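Local coordinates for GTP-sensing transcriptional pleiotropic repressor CodY (PDB 5N0L), which senses nutrients through an isoleucine-binding GAF domain and probably acts as a GTP-responsive pleiotropic repressor of transcription, at residues 7-10 and 11-15; 96-99 and 100-103. All blocks are in the same frame, centred on the assembly; numbering follows the deposited sequence.

Both contacts are local, each made by neighbouring turns of one continuous backbone. Contact 1 (7-10 and 11-15) lies near the start of helix 7-22, which projects from the chain's globular body and packs against two other subunits. Contact 2 (96-99 and 100-103) sits on the GAF domain, where the chain leaves strand 92-95 for a short helix near the bound isoleucine. The centres of contact 1 and contact 2 lie about 45 Å apart, on opposite sides of the chain's centre. Contact 1 is partly buried, with alpha-helical i to i+4 bonds and charged chains. Contact 2 is a surface contact held by i to i+3 bonds, with Ile100 as its buried residue.

Contact 1: 7-10 and 11-15; sequences EVLQ and KTRKI
With its CG anti to the backbone N (chi1 -176°), Leu9 lays its branched end against one face of the guanidinium of Arg13, one turn further along alpha helix 7-22. Arg13 runs extended from CG to NE and crosses Leu9 at a slant. Leu9 CD2 lies 3.6 Å from the plane of the guanidinium, offset toward its rim. Leu9 CD1 comes 3.6 Å from Arg13 NE. This leucine covers one face of a charged group, while NE and NH2 bond other groups. Arg13 NH2 makes a salt bridge with Glu148 of the third subunit.

The backbone follows the i to i+4 pattern of an alpha helix. Lys11 N bonds Glu7 O at 2.8 Å. Lys14 N likewise bonds Gln10 O at 3.1 Å.

Glu7 and Lys11 meet through their aliphatic parts. Glu7 CG is 3.8 Å from Lys11 CE. Glu7 OE1 and Lys11 NZ are 4.1 Å apart, too far for a salt bridge, though their opposite charges probably attract weakly. Lys11 NZ instead bonds Val39 O of the second subunit. The helix therefore serves two subunit interfaces.

Thr12 is buried, and its hydroxyl is satisfied within the helix. Its OG1 sits beside the backbone N (chi1 -69°) and turns back to the preceding turn. Val8 O is thus gripped twice, by Thr12 N at 2.9 Å and by Thr12 OG1 at 2.9 Å, from opposite faces of its carbonyl plane.

Contact 2: 96-99 and 100-103; sequences NGEK and ILEI
Ile100 folds back over the turn that carries the chain of this GAF domain from strand 92-95 into the short helix 100-103. Its CB lies 3.3 Å from Gly97 O. Next comes CG1, set beside the backbone N (chi1 -75°), which takes the chain back toward Asn96 and stands 3.7 Å from Asn96 N. At the tip, Ile100 CD1 is 3.3 Å from Gly97 O and also reaches Asn96 CA. Three successive carbons therefore flank one carbonyl oxygen. The same oxygen accepts a bond from Ile100 N at 3.1 Å. Beyond the turn, the side chain packs on Leu95 and Glu107. It lies about 6 Å from the bound isoleucine, and Glu107 belongs to that ligand's pocket.

The peptide bond before Gly97 is modelled as cis. From there the backbone bonds run i to i+3. Leu101 N bonds Glu98 O, with the donor standing 53° out of the carbonyl plane. Glu102 N bonds Lys99 O in a similar way. These are the bonds of 3-10-like turns, and the helix is weakly bonded.

Leu101 CB rests 3.4 Å from Glu98 O, and its side chain continues onto His108 and Leu111. Asn96 is tied to a different part of the chain, because its ND2 bonds Lys113 O.

On the exposed side, Lys99 and Glu102 meet through the lysine's methylene stem. The carboxylate of Glu102 lies against it, with Glu102 OE2 3.6 Å and Glu102 OE1 3.7 Å from Lys99 CG.

Contact 1: 7-10 and 11-15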
loop_
_atom_site.group_PDB
_atom_site.type_symbol
_atom_site.label_atom_id
_atom_site.label_comp_id
_atom_site.label_asym_id
_atom_site.label_seq_id
_atom_site.Cartn_x
_atom_site.Cartn_y
_atom_site.Cartn_z
ATOM N N GLU A 7 -33.976 2.997 -16.083
ATOM C CA GLU A 7 -32.996 2.034 -16.608
ATOM C C GLU A 7 -31.589 2.422 -16.294
ATOM O O GLU A 7 -30.771 1.482 -15.815
ATOM C CB GLU A 7 -33.179 1.735 -18.131
ATOM C CG GLU A 7 -32.398 0.453 -18.514
ATOM C CD GLU A 7 -32.952 -0.394 -19.702
ATOM O OE1 GLU A 7 -32.739 0.104 -20.945
ATOM O OE2 GLU A 7 -33.419 -1.631 -19.465
ATOM N N VAL A 8 -31.236 3.692 -16.544
ATOM C CA VAL A 8 -29.826 4.137 -16.224
ATOM C C VAL A 8 -29.498 3.964 -14.727
ATOM O O VAL A 8 -28.382 3.536 -14.358
ATOM C CB VAL A 8 -29.441 5.545 -16.701
ATOM C CG1 VAL A 8 -30.302 6.631 -15.985
ATOM C CG2 VAL A 8 -27.964 5.865 -16.511
ATOM N N LEU A 9 -30.458 4.266 -13.855
ATOM C CA LEU A 9 -30.237 4.063 -12.454
ATOM C C LEU A 9 -30.075 2.551 -12.112
ATOM O O LEU A 9 -29.214 2.222 -11.248
ATOM C CB LEU A 9 -31.284 4.732 -11.586
ATOM C CG LEU A 9 -31.132 4.673 -10.077
ATOM C CD1 LEU A 9 -29.765 5.175 -9.593
ATOM C CD2 LEU A 9 -32.264 5.514 -9.409
ATOM N N GLN A 10 -30.875 1.696 -12.723
ATOM C CA GLN A 10 -30.822 0.233 -12.387
ATOM C C GLN A 10 -29.493 -0.321 -12.852
ATOM O O GLN A 10 -28.922 -1.216 -12.160
ATOM C CB GLN A 10 -31.895 -0.573 -13.027
ATOM C CG GLN A 10 -33.303 -0.283 -12.440
ATOM C CD GLN A 10 -34.403 -1.140 -13.097
ATOM O OE1 GLN A 10 -34.209 -2.362 -13.344
ATOM N NE2 GLN A 10 -35.557 -0.537 -13.385
ATOM N N LYS A 11 -29.047 0.140 -13.997
ATOM C CA LYS A 11 -27.704 -0.343 -14.570
ATOM C C LYS A 11 -26.553 0.193 -13.757
ATOM O O LYS A 11 -25.655 -0.581 -13.415
ATOM C CB LYS A 11 -27.561 0.019 -15.990
ATOM C CG LYS A 11 -28.452 -0.767 -16.899
ATOM C CD LYS A 11 -28.336 -0.249 -18.296
ATOM C CE LYS A 11 -29.062 -1.142 -19.341
ATOM N NZ LYS A 11 -28.738 -0.662 -20.685
ATOM N N THR A 12 -26.572 1.457 -13.361
ATOM C CA THR A 12 -25.622 2.035 -12.435
ATOM C C THR A 12 -25.592 1.237 -11.150
ATOM O O THR A 12 -24.513 1.021 -10.533
ATOM C CB THR A 12 -25.999 3.522 -12.199
ATOM O OG1 THR A 12 -25.738 4.235 -13.414
ATOM C CG2 THR A 12 -25.190 4.075 -11.143
ATOM N N ARG A 13 -26.763 0.832 -10.656
ATOM C CA ARG A 13 -26.828 0.114 -9.374
ATOM C C ARG A 13 -26.129 -1.285 -9.527
ATOM O O ARG A 13 -25.471 -1.759 -8.575
ATOM C CB ARG A 13 -28.239 0.018 -8.876
ATOM C CG ARG A 13 -28.527 1.291 -8.082
ATOM C CD ARG A 13 -30.070 1.512 -7.894
ATOM N NE ARG A 13 -30.234 2.640 -7.025
ATOM C CZ ARG A 13 -31.453 3.139 -6.692
ATOM N NH1 ARG A 13 -32.561 2.553 -7.138
ATOM N NH2 ARG A 13 -31.540 4.193 -5.870
ATOM N N LYS A 14 -26.267 -1.914 -10.674
ATOM C CA LYS A 14 -25.587 -3.197 -10.979
ATOM C C LYS A 14 -24.127 -3.001 -11.014
ATOM O O LYS A 14 -23.407 -3.804 -10.357
ATOM C CB LYS A 14 -26.055 -3.794 -12.276
ATOM C CG LYS A 14 -27.360 -4.515 -12.179
ATOM C CD LYS A 14 -27.747 -5.327 -13.439
ATOM C CE LYS A 14 -29.280 -5.376 -13.551
ATOM N NZ LYS A 14 -29.780 -6.518 -14.342
ATOM N N ILE A 15 -23.665 -2.040 -11.760
ATOM C CA ILE A 15 -22.240 -1.722 -11.814
ATOM C C ILE A 15 -21.705 -1.476 -10.393
ATOM O O ILE A 15 -20.646 -2.030 -10.031
ATOM C CB ILE A 15 -21.888 -0.528 -12.711
ATOM C CG1 ILE A 15 -22.262 -0.740 -14.179
ATOM C CG2 ILE A 15 -20.399 -0.061 -12.572
ATOM C CD1 ILE A 15 -21.539 -1.816 -14.935
#

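Contact 2: 96-99 and 100-103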
loop_
_atom_site.group_PDB
_atom_site.type_symbol
_atom_site.label_atom_id
_atom_site.label_comp_id
_atom_site.label_asym_id
_atom_site.label_seq_id
_atom_site.Cartn_x
_atom_site.Cartn_y
_atom_site.Cartn_z
ATOM N N ASN A 96 -5.609 -40.251 -7.830
ATOM C CA ASN A 96 -5.852 -41.108 -9.016
ATOM C C ASN A 96 -6.735 -42.309 -8.435
ATOM O O ASN A 96 -6.784 -42.464 -7.260
ATOM C CB ASN A 96 -4.399 -41.555 -9.449
ATOM C CG ASN A 96 -4.336 -42.474 -10.673
ATOM O OD1 ASN A 96 -3.987 -43.639 -10.499
ATOM N ND2 ASN A 96 -4.589 -41.993 -11.895
ATOM N N GLY A 97 -7.412 -43.209 -9.114
ATOM C CA GLY A 97 -8.188 -43.039 -10.152
ATOM C C GLY A 97 -9.546 -42.872 -9.353
ATOM O O GLY A 97 -9.972 -41.752 -9.235
ATOM N N GLU A 98 -10.197 -43.904 -8.796
ATOM C CA GLU A 98 -11.517 -43.698 -8.085
ATOM C C GLU A 98 -11.426 -42.890 -6.809
ATOM O O GLU A 98 -12.421 -42.191 -6.423
ATOM C CB GLU A 98 -12.326 -44.989 -7.809
ATOM C CG GLU A 98 -12.917 -45.602 -9.077
ATOM C CD GLU A 98 -14.265 -46.263 -8.869
ATOM O OE1 GLU A 98 -14.305 -47.508 -8.875
ATOM O OE2 GLU A 98 -15.277 -45.522 -8.713
ATOM N N LYS A 99 -10.278 -42.908 -6.131
ATOM C CA LYS A 99 -10.148 -41.990 -4.999
ATOM C C LYS A 99 -10.383 -40.494 -5.381
ATOM O O LYS A 99 -10.685 -39.744 -4.518
ATOM C CB LYS A 99 -8.806 -42.104 -4.335
ATOM C CG LYS A 99 -8.833 -42.236 -2.811
ATOM C CD LYS A 99 -7.596 -43.042 -2.344
ATOM C CE LYS A 99 -6.312 -42.342 -2.756
ATOM N NZ LYS A 99 -5.479 -43.025 -3.809
ATOM N N ILE A 100 -10.129 -40.088 -6.632
ATOM C CA ILE A 100 -10.343 -38.711 -7.069
ATOM C C ILE A 100 -11.741 -38.279 -6.628
ATOM O O ILE A 100 -11.929 -37.138 -6.209
ATOM C CB ILE A 100 -10.204 -38.574 -8.595
ATOM C CG1 ILE A 100 -8.717 -38.626 -9.047
ATOM C CG2 ILE A 100 -10.668 -37.230 -9.082
ATOM C CD1 ILE A 100 -8.593 -39.024 -10.503
ATOM N N LEU A 101 -12.682 -39.178 -6.731
ATOM C CA LEU A 101 -14.105 -38.872 -6.474
ATOM C C LEU A 101 -14.480 -38.493 -5.044
ATOM O O LEU A 101 -15.544 -37.872 -4.838
ATOM C CB LEU A 101 -15.002 -40.013 -6.963
ATOM C CG LEU A 101 -15.011 -40.376 -8.445
ATOM C CD1 LEU A 101 -15.861 -41.611 -8.656
ATOM C CD2 LEU A 101 -15.534 -39.261 -9.351
ATOM N N GLU A 102 -13.668 -38.896 -4.066
ATOM C CA GLU A 102 -13.890 -38.521 -2.689
ATOM C C GLU A 102 -13.778 -36.977 -2.547
ATOM O O GLU A 102 -14.548 -36.368 -1.797
ATOM C CB GLU A 102 -12.928 -39.292 -1.745
ATOM C CG GLU A 102 -13.207 -40.801 -1.700
ATOM C CD GLU A 102 -12.084 -41.654 -1.031
ATOM O OE1 GLU A 102 -11.245 -41.116 -0.261
ATOM O OE2 GLU A 102 -12.032 -42.888 -1.260
ATOM N N ILE A 103 -12.878 -36.361 -3.321
ATOM C CA ILE A 103 -12.667 -34.910 -3.328
ATOM C C ILE A 103 -13.382 -34.179 -4.480
ATOM O O ILE A 103 -13.950 -33.050 -4.261
ATOM C CB ILE A 103 -11.153 -34.606 -3.443
ATOM C CG1 ILE A 103 -10.452 -35.192 -2.189
ATOM C CG2 ILE A 103 -10.940 -33.102 -3.500
ATOM C CD1 ILE A 103 -9.082 -35.703 -2.488
#